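Local structure of malate dehydrogenase (Pyrococcus horikoshii, 1V9N) at residues Ala122-Tyr128 and Ser276-Phe282; Leu165-Ile170 and Leu248-Asp253. The protein catalyses the NAD-dependent interconversion of (S)-malate and oxaloacetate as a homodimer of the LDH2/MDH2 oxidoreductase family, here with NADPH bound. All blocks are in the same frame, centred on the assembly; numbering follows the deposited sequence.

Contact 1: residues Ala122-Tyr128 and Ser276-Phe282; sequences ARNSNHY and SNVCHFF. With NDP (NADPH dihydro-nicotinamide-adenine-dinucleotide phosphate), chain B.
Tyr128 lays its ring over the imidazole of His280 in an offset stack, the centroids 4.3 Å apart and the planes 23° from parallel. CD2 of the tyrosine lies above the middle of the imidazole, and the two side chains run past each other in opposite directions. With CG of Tyr128 placed between the backbone N and the carbonyl carbon (chi1 76°), the ring turns back across the histidine and meets CZ of Phe282 in plane at its edge. The imidazole is gripped at both nitrogens: NE2 of His280 shares a 2.8 Å hydrogen bond with OG of Ser125, whose proton may lie on either partner, and ND1 bonds Thr149 OG1. These two bonds should fix the rotation of the ring.

The backbones pair as antiparallel strands. Ala122 and His280 form a hydrogen-bonded pair, the Ala122 N to His280 O bond being nearly straight at 169°. Ser125 and Val278 form a second such pair, displaced by one residue: a beta bulge at the corner where the chain turns at Asn124. OD1 of Asn277 receives Asn124 N at 3.0 Å, and a water accepts from Asn277 N and sits within hydrogen-bonding distance of both Asn124 OD1 and Ser125 O. Beyond the bulge His127 enters the cofactor pocket, its NE2 lying 3.2 Å from N7N of the NADPH carboxamide while Tyr63 holds ND1.

Strands 117-125 and 278-285 are thus neighbours in the mixed sheet, with helix 97-115 packing on Ala122 and Phe282, helix 242-258 on Cys279 and Phe281, and strand 144-149 continuing the sheet beside 278-285.

Contact 2: residues Leu165-Ile170 and Leu248-Asp253; sequences LGTNPI and LSLMVD. With NDP (NADPH dihydro-nicotinamide-adenine-dinucleotide phosphate), chain B.
Asn168 directs its amide nitrogen into the polar side of helix 242-258, where hydrogen bonds carry the centre of the contact. ND2 donates to the backbone O of Ser249 at 3.1 Å, an almost straight bond (166°) lying in the plane of the amide. That oxygen also accepts the helical bond from Asp253 N, which arrives from the opposite face of the carbonyl. A more bent bond runs from Asn168 ND2 to Asp253 OD2, also 3.1 Å, which it meets from above the carboxylate plane; amide and carboxylate stand 88° apart. Ser265 OG bonds both of these side-chain atoms. Replacing Asn168 by an alanine would probably leave Asp253 OD2 and Ser249 O without this shared donor and let the loop shift against the helix. A water accepts from Gly166 N; its approach to Asp253 OD2 is unusually short, so a bridge from loop to helix through that leg is doubtful.

The loop 165-170, leading into strand 170-174 of the mixed sheet, has the helix on one flank and the cofactor on the other. On the cofactor side, Thr167 OG1 approaches C5N of the NADPH nicotinamide at 3.2 Å, and CD of Pro169 lies 3.6 Å from C4N, the carbon that carries the transferable hydride in NADPH.

Apolar packing fills the helix side. CG1 of Val252 reaches CB of Asn168 at 3.4 Å, while its other branch, CG2, meets CG1 of Ile170. The bend of selenomethionine Met251 at chi3 (86°) brings CE against CD1 of Ile170, the two chains crossing at about a right angle. At the other end of the loop, Leu165 CD2 presses on Leu250 CD2, a tight 3.4 Å approach, with Ile307 and Ile321 of the second subunit packing on Leu165 and Leu250 respectively.

How the contacts relate
From the N terminus, the chain first reaches segment 122-128 at the end of strand 117-125, then passes through helix 132-139 and strand 144-149 to the loop 165-170. After strands 170-174 and 181-185 it returns through helix 242-258, whose segment 248-253 closes the smaller loop of contact 2. Strand 278-285 follows, and its segment 276-282 closes contact 1, so contact 2 is nested within contact 1. The outer contact joins two strands of the mixed sheet; the inner one ties a helix to the loop leading into another of its strands. The contacts do not touch, their centres about 13 Å apart and their nearest atoms about 5 Å, yet both approach the nicotinamide of the same NADPH.

Contact 1: residues Ala122-Tyr128 and Ser276-Phe282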
loop_
_atom_site.group_PDB
_atom_site.type_symbol
_atom_site.label_atom_id
_atom_site.label_comp_id
_atom_site.label_asym_id
_atom_site.label_seq_id
_atom_site.Cartn_x
_atom_site.Cartn_y
_atom_site.Cartn_z
ATOM N N ALA A 122 4.658 -14.671 8.462
ATOM C CA ALA A 122 5.758 -15.585 8.707
ATOM C C ALA A 122 7.070 -14.879 9.008
ATOM O O ALA A 122 7.361 -13.821 8.460
ATOM C CB ALA A 122 5.932 -16.517 7.498
ATOM N N ARG A 123 7.846 -15.467 9.910
ATOM C CA ARG A 123 9.156 -14.933 10.256
ATOM C C ARG A 123 10.118 -16.091 10.069
ATOM O O ARG A 123 9.696 -17.221 9.798
ATOM C CB ARG A 123 9.201 -14.468 11.714
ATOM C CG ARG A 123 9.135 -15.613 12.717
ATOM C CD ARG A 123 9.131 -15.098 14.142
ATOM N NE ARG A 123 9.105 -16.193 15.112
ATOM C CZ ARG A 123 8.486 -16.124 16.286
ATOM N NH1 ARG A 123 7.844 -15.016 16.625
ATOM N NH2 ARG A 123 8.517 -17.154 17.123
ATOM N N ASN A 124 11.406 -15.807 10.223
ATOM C CA ASN A 124 12.455 -16.813 10.094
ATOM C C ASN A 124 12.372 -17.579 8.779
ATOM O O ASN A 124 12.459 -18.809 8.746
ATOM C CB ASN A 124 12.403 -17.778 11.285
ATOM C CG ASN A 124 13.670 -18.611 11.414
ATOM O OD1 ASN A 124 14.728 -18.223 10.925
ATOM N ND2 ASN A 124 13.569 -19.754 12.089
ATOM N N SER A 125 12.215 -16.833 7.690
ATOM C CA SER A 125 12.130 -17.407 6.356
ATOM C C SER A 125 13.323 -16.919 5.515
ATOM O O SER A 125 14.312 -16.422 6.055
ATOM C CB SER A 125 10.806 -16.990 5.704
ATOM O OG SER A 125 10.641 -17.580 4.424
ATOM N N ASN A 126 13.219 -17.061 4.197
ATOM C CA ASN A 126 14.276 -16.652 3.278
ATOM C C ASN A 126 13.668 -15.944 2.071
ATOM O O ASN A 126 12.449 -15.887 1.939
ATOM C CB ASN A 126 15.080 -17.884 2.823
ATOM C CG ASN A 126 16.203 -18.235 3.784
ATOM O OD1 ASN A 126 17.178 -17.487 3.904
ATOM N ND2 ASN A 126 16.067 -19.361 4.485
ATOM N N HIS A 127 14.514 -15.410 1.192
ATOM C CA HIS A 127 14.042 -14.696 0.002
ATOM C C HIS A 127 13.032 -15.558 -0.751
ATOM O O HIS A 127 13.332 -16.701 -1.089
ATOM C CB HIS A 127 15.236 -14.360 -0.894
ATOM C CG HIS A 127 14.874 -13.632 -2.153
ATOM N ND1 HIS A 127 14.628 -14.282 -3.343
ATOM C CD2 HIS A 127 14.738 -12.311 -2.408
ATOM C CE1 HIS A 127 14.360 -13.389 -4.280
ATOM N NE2 HIS A 127 14.420 -12.187 -3.739
ATOM N N TYR A 128 11.841 -15.024 -1.018
ATOM C CA TYR A 128 10.835 -15.830 -1.704
ATOM C C TYR A 128 10.482 -15.480 -3.153
ATOM O O TYR A 128 9.418 -15.849 -3.641
ATOM C CB TYR A 128 9.555 -15.922 -0.851
ATOM C CG TYR A 128 8.622 -14.707 -0.796
ATOM C CD1 TYR A 128 8.794 -13.599 -1.634
ATOM C CD2 TYR A 128 7.504 -14.718 0.049
ATOM C CE1 TYR A 128 7.870 -12.538 -1.637
ATOM C CE2 TYR A 128 6.579 -13.671 0.047
ATOM C CZ TYR A 128 6.763 -12.586 -0.798
ATOM O OH TYR A 128 5.815 -11.579 -0.831
ATOM N N SER A 276 18.701 -15.645 8.296
ATOM C CA SER A 276 18.480 -14.484 7.429
ATOM C C SER A 276 17.300 -13.687 7.980
ATOM O O SER A 276 17.278 -12.456 7.927
ATOM C CB SER A 276 18.176 -14.917 5.998
ATOM O OG SER A 276 19.280 -15.601 5.429
ATOM N N ASN A 277 16.325 -14.420 8.501
ATOM C CA ASN A 277 15.127 -13.860 9.103
ATOM C C ASN A 277 14.305 -12.955 8.183
ATOM O O ASN A 277 13.910 -11.854 8.564
ATOM C CB ASN A 277 15.503 -13.126 10.399
ATOM C CG ASN A 277 14.404 -13.190 11.452
ATOM O OD1 ASN A 277 13.416 -13.911 11.297
ATOM N ND2 ASN A 277 14.580 -12.440 12.540
ATOM N N VAL A 278 14.062 -13.416 6.961
ATOM C CA VAL A 278 13.227 -12.659 6.040
ATOM C C VAL A 278 11.813 -12.937 6.548
ATOM O O VAL A 278 11.514 -14.062 6.956
ATOM C CB VAL A 278 13.343 -13.170 4.588
ATOM C CG1 VAL A 278 12.385 -12.400 3.697
ATOM C CG2 VAL A 278 14.769 -13.001 4.083
ATOM N N CYS A 279 10.957 -11.922 6.548
ATOM C CA CYS A 279 9.593 -12.098 7.029
ATOM C C CYS A 279 8.582 -11.772 5.935
ATOM O O CYS A 279 8.846 -10.936 5.074
ATOM C CB CYS A 279 9.360 -11.220 8.262
ATOM S SG CYS A 279 10.463 -11.618 9.679
ATOM N N HIS A 280 7.430 -12.436 5.972
ATOM C CA HIS A 280 6.401 -12.222 4.960
ATOM C C HIS A 280 5.029 -11.944 5.565
ATOM O O HIS A 280 4.766 -12.271 6.723
ATOM C CB HIS A 280 6.257 -13.453 4.056
ATOM C CG HIS A 280 7.551 -14.103 3.678
ATOM N ND1 HIS A 280 8.605 -13.408 3.121
ATOM C CD2 HIS A 280 7.942 -15.398 3.730
ATOM C CE1 HIS A 280 9.586 -14.248 2.848
ATOM N NE2 HIS A 280 9.210 -15.463 3.208
ATOM N N PHE A 281 4.160 -11.354 4.753
ATOM C CA PHE A 281 2.788 -11.033 5.143
ATOM C C PHE A 281 1.883 -11.581 4.040
ATOM O O PHE A 281 2.123 -11.332 2.861
ATOM C CB PHE A 281 2.596 -9.514 5.245
ATOM C CG PHE A 281 1.173 -9.093 5.524
ATOM C CD1 PHE A 281 0.691 -9.033 6.827
ATOM C CD2 PHE A 281 0.312 -8.772 4.477
ATOM C CE1 PHE A 281 -0.628 -8.660 7.090
ATOM C CE2 PHE A 281 -1.010 -8.396 4.724
ATOM C CZ PHE A 281 -1.481 -8.340 6.037
ATOM N N PHE A 282 0.857 -12.334 4.422
ATOM C CA PHE A 282 -0.083 -12.896 3.454
ATOM C C PHE A 282 -1.494 -12.597 3.931
ATOM O O PHE A 282 -1.817 -12.769 5.112
ATOM C CB PHE A 282 0.101 -14.413 3.333
ATOM C CG PHE A 282 1.507 -14.828 2.987
ATOM C CD1 PHE A 282 1.969 -14.756 1.675
ATOM C CD2 PHE A 282 2.381 -15.258 3.983
ATOM C CE1 PHE A 282 3.283 -15.105 1.362
ATOM C CE2 PHE A 282 3.697 -15.609 3.681
ATOM C CZ PHE A 282 4.147 -15.531 2.365
HETATM P PA NDP B . 7.558 -2.955 -12.139
HETATM O O1A NDP B . 8.090 -3.835 -13.151
HETATM O O2A NDP B . 7.797 -1.469 -12.130
HETATM O O5B NDP B . 5.942 -3.230 -12.076
HETATM C C5B NDP B . 5.098 -2.533 -11.141
HETATM C C4B NDP B . 3.680 -3.090 -11.369
HETATM O O4B NDP B . 3.076 -2.174 -12.299
HETATM C C3B NDP B . 3.536 -4.458 -11.977
HETATM O O3B NDP B . 2.397 -5.112 -11.339
HETATM C C2B NDP B . 3.286 -4.261 -13.430
HETATM O O2B NDP B . 2.594 -5.306 -14.136
HETATM C C1B NDP B . 2.611 -2.924 -13.419
HETATM N N9A NDP B . 2.888 -2.065 -14.603
HETATM C C8A NDP B . 4.098 -1.897 -15.336
HETATM N N7A NDP B . 3.944 -1.026 -16.306
HETATM C C5A NDP B . 2.649 -0.598 -16.245
HETATM C C6A NDP B . 1.855 0.333 -16.990
HETATM N N6A NDP B . 2.394 1.009 -18.011
HETATM N N1A NDP B . 0.534 0.535 -16.651
HETATM C C2A NDP B . -0.026 -0.151 -15.603
HETATM N N3A NDP B . 0.638 -1.043 -14.838
HETATM C C4A NDP B . 1.983 -1.225 -15.212
HETATM O O3 NDP B . 7.879 -3.426 -10.675
HETATM P PN NDP B . 9.144 -3.623 -9.739
HETATM O O1N NDP B . 8.923 -2.733 -8.604
HETATM O O2N NDP B . 10.292 -3.317 -10.659
HETATM O O5D NDP B . 9.019 -5.169 -9.382
HETATM C C5D NDP B . 10.157 -6.077 -9.404
HETATM C C4D NDP B . 9.709 -7.532 -8.995
HETATM O O4D NDP B . 10.591 -7.952 -7.969
HETATM C C3D NDP B . 8.287 -7.693 -8.402
HETATM O O3D NDP B . 7.705 -8.878 -8.960
HETATM C C2D NDP B . 8.479 -7.752 -6.896
HETATM O O2D NDP B . 7.452 -8.492 -6.270
HETATM C C1D NDP B . 9.892 -8.386 -6.802
HETATM N N1N NDP B . 10.666 -7.973 -5.600
HETATM C C2N NDP B . 10.963 -8.997 -4.658
HETATM C C3N NDP B . 11.729 -8.604 -3.484
HETATM C C7N NDP B . 12.077 -9.615 -2.480
HETATM O O7N NDP B . 12.730 -9.360 -1.461
HETATM N N7N NDP B . 11.679 -10.907 -2.638
HETATM C C4N NDP B . 12.130 -7.239 -3.360
HETATM C C5N NDP B . 11.822 -6.255 -4.290
HETATM C C6N NDP B . 11.092 -6.618 -5.420
HETATM P P2B NDP B . 3.249 -6.388 -15.039
HETATM O O1X NDP B . 2.315 -6.448 -16.175
HETATM O O2X NDP B . 3.312 -7.691 -14.310
HETATM O O3X NDP B . 4.641 -5.932 -15.465
HETATM O O HOH W 1 15.634 -17.276 8.423
#

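Contact 2: residues Leu165-Ile170 and Leu248-Asp253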
loop_
_atom_site.group_PDB
_atom_site.type_symbol
_atom_site.label_atom_id
_atom_site.label_comp_id
_atom_site.label_asym_id
_atom_site.label_seq_id
_atom_site.Cartn_x
_atom_site.Cartn_y
_atom_site.Cartn_z
ATOM N N LEU A 165 16.396 0.682 4.712
ATOM C CA LEU A 165 15.094 0.096 4.405
ATOM C C LEU A 165 15.192 -0.929 3.275
ATOM O O LEU A 165 16.091 -0.859 2.433
ATOM C CB LEU A 165 14.110 1.197 4.002
ATOM C CG LEU A 165 13.961 2.379 4.967
ATOM C CD1 LEU A 165 13.049 3.416 4.342
ATOM C CD2 LEU A 165 13.403 1.903 6.297
ATOM N N GLY A 166 14.256 -1.873 3.251
ATOM C CA GLY A 166 14.262 -2.874 2.200
ATOM C C GLY A 166 13.439 -2.415 1.010
ATOM O O GLY A 166 12.703 -1.433 1.105
ATOM N N THR A 167 13.565 -3.110 -0.115
ATOM C CA THR A 167 12.803 -2.762 -1.306
ATOM C C THR A 167 11.356 -3.237 -1.130
ATOM O O THR A 167 10.489 -3.001 -1.973
ATOM C CB THR A 167 13.449 -3.367 -2.562
ATOM O OG1 THR A 167 13.837 -4.722 -2.305
ATOM C CG2 THR A 167 14.684 -2.556 -2.949
ATOM N N ASN A 168 11.139 -3.905 -0.004
ATOM C CA ASN A 168 9.844 -4.406 0.451
ATOM C C ASN A 168 8.671 -4.232 -0.504
ATOM O O ASN A 168 7.957 -3.233 -0.458
ATOM C CB ASN A 168 9.539 -3.734 1.787
ATOM C CG ASN A 168 10.691 -3.866 2.763
ATOM O OD1 ASN A 168 11.639 -4.613 2.512
ATOM N ND2 ASN A 168 10.615 -3.160 3.881
ATOM N N PRO A 169 8.432 -5.236 -1.359
ATOM C CA PRO A 169 7.339 -5.168 -2.326
ATOM C C PRO A 169 5.951 -5.394 -1.744
ATOM O O PRO A 169 5.795 -5.899 -0.627
ATOM C CB PRO A 169 7.723 -6.246 -3.337
ATOM C CG PRO A 169 8.297 -7.312 -2.456
ATOM C CD PRO A 169 9.162 -6.512 -1.474
ATOM N N ILE A 170 4.951 -4.992 -2.523
ATOM C CA ILE A 170 3.549 -5.151 -2.177
ATOM C C ILE A 170 2.868 -5.727 -3.406
ATOM O O ILE A 170 3.061 -5.230 -4.515
ATOM C CB ILE A 170 2.869 -3.808 -1.859
ATOM C CG1 ILE A 170 3.477 -3.195 -0.599
ATOM C CG2 ILE A 170 1.365 -4.023 -1.707
ATOM C CD1 ILE A 170 2.946 -1.806 -0.275
ATOM N N LEU A 248 5.549 3.440 2.799
ATOM C CA LEU A 248 5.069 2.155 2.302
ATOM C C LEU A 248 6.065 1.054 2.661
ATOM O O LEU A 248 5.679 -0.071 2.979
ATOM C CB LEU A 248 4.882 2.219 0.783
ATOM C CG LEU A 248 3.740 3.111 0.279
ATOM C CD1 LEU A 248 3.872 3.330 -1.221
ATOM C CD2 LEU A 248 2.398 2.462 0.610
ATOM N N SER A 249 7.351 1.383 2.601
ATOM C CA SER A 249 8.386 0.414 2.938
ATOM C C SER A 249 8.276 0.024 4.405
ATOM O O SER A 249 8.471 -1.137 4.761
ATOM C CB SER A 249 9.777 0.990 2.663
ATOM O OG SER A 249 10.775 0.061 3.037
ATOM N N LEU A 250 7.965 0.998 5.255
ATOM C CA LEU A 250 7.820 0.750 6.688
ATOM C C LEU A 250 6.560 -0.062 6.986
ATOM O O LEU A 250 6.550 -0.914 7.872
ATOM C CB LEU A 250 7.773 2.070 7.457
ATOM C CG LEU A 250 9.036 2.934 7.418
ATOM C CD1 LEU A 250 8.896 4.058 8.444
ATOM C CD2 LEU A 250 10.271 2.082 7.729
HETATM N N MSE A 251 5.492 0.221 6.251
HETATM C CA MSE A 251 4.246 -0.511 6.427
HETATM C C MSE A 251 4.554 -1.993 6.258
HETATM O O MSE A 251 4.143 -2.820 7.067
HETATM C CB MSE A 251 3.223 -0.070 5.373
HETATM C CG MSE A 251 1.939 -0.881 5.373
HETATM SE SE MSE A 251 0.663 -0.229 4.060
HETATM C CE MSE A 251 1.297 -1.199 2.536
ATOM N N VAL A 252 5.296 -2.323 5.205
ATOM C CA VAL A 252 5.666 -3.707 4.939
ATOM C C VAL A 252 6.443 -4.333 6.103
ATOM O O VAL A 252 6.139 -5.451 6.525
ATOM C CB VAL A 252 6.523 -3.821 3.661
ATOM C CG1 VAL A 252 7.067 -5.240 3.517
ATOM C CG2 VAL A 252 5.703 -3.444 2.450
ATOM N N ASP A 253 7.442 -3.618 6.615
ATOM C CA ASP A 253 8.254 -4.124 7.725
ATOM C C ASP A 253 7.453 -4.245 9.022
ATOM O O ASP A 253 7.696 -5.137 9.833
ATOM C CB ASP A 253 9.465 -3.217 7.967
ATOM C CG ASP A 253 10.765 -3.826 7.462
ATOM O OD1 ASP A 253 11.012 -5.026 7.718
ATOM O OD2 ASP A 253 11.548 -3.099 6.826
HETATM P PA NDP B . 7.558 -2.955 -12.139
HETATM O O1A NDP B . 8.090 -3.835 -13.151
HETATM O O2A NDP B . 7.797 -1.469 -12.130
HETATM O O5B NDP B . 5.942 -3.230 -12.076
HETATM C C5B NDP B . 5.098 -2.533 -11.141
HETATM C C4B NDP B . 3.680 -3.090 -11.369
HETATM O O4B NDP B . 3.076 -2.174 -12.299
HETATM C C3B NDP B . 3.536 -4.458 -11.977
HETATM O O3B NDP B . 2.397 -5.112 -11.339
HETATM C C2B NDP B . 3.286 -4.261 -13.430
HETATM O O2B NDP B . 2.594 -5.306 -14.136
HETATM C C1B NDP B . 2.611 -2.924 -13.419
HETATM N N9A NDP B . 2.888 -2.065 -14.603
HETATM C C8A NDP B . 4.098 -1.897 -15.336
HETATM N N7A NDP B . 3.944 -1.026 -16.306
HETATM C C5A NDP B . 2.649 -0.598 -16.245
HETATM C C6A NDP B . 1.855 0.333 -16.990
HETATM N N6A NDP B . 2.394 1.009 -18.011
HETATM N N1A NDP B . 0.534 0.535 -16.651
HETATM C C2A NDP B . -0.026 -0.151 -15.603
HETATM N N3A NDP B . 0.638 -1.043 -14.838
HETATM C C4A NDP B . 1.983 -1.225 -15.212
HETATM O O3 NDP B . 7.879 -3.426 -10.675
HETATM P PN NDP B . 9.144 -3.623 -9.739
HETATM O O1N NDP B . 8.923 -2.733 -8.604
HETATM O O2N NDP B . 10.292 -3.317 -10.659
HETATM O O5D NDP B . 9.019 -5.169 -9.382
HETATM C C5D NDP B . 10.157 -6.077 -9.404
HETATM C C4D NDP B . 9.709 -7.532 -8.995
HETATM O O4D NDP B . 10.591 -7.952 -7.969
HETATM C C3D NDP B . 8.287 -7.693 -8.402
HETATM O O3D NDP B . 7.705 -8.878 -8.960
HETATM C C2D NDP B . 8.479 -7.752 -6.896
HETATM O O2D NDP B . 7.452 -8.492 -6.270
HETATM C C1D NDP B . 9.892 -8.386 -6.802
HETATM N N1N NDP B . 10.666 -7.973 -5.600
HETATM C C2N NDP B . 10.963 -8.997 -4.658
HETATM C C3N NDP B . 11.729 -8.604 -3.484
HETATM C C7N NDP B . 12.077 -9.615 -2.480
HETATM O O7N NDP B . 12.730 -9.360 -1.461
HETATM N N7N NDP B . 11.679 -10.907 -2.638
HETATM C C4N NDP B . 12.130 -7.239 -3.360
HETATM C C5N NDP B . 11.822 -6.255 -4.290
HETATM C C6N NDP B . 11.092 -6.618 -5.420
HETATM P P2B NDP B . 3.249 -6.388 -15.039
HETATM O O1X NDP B . 2.315 -6.448 -16.175
HETATM O O2X NDP B . 3.312 -7.691 -14.310
HETATM O O3X NDP B . 4.641 -5.932 -15.465
HETATM O O HOH W 2 12.184 -1.168 5.374
#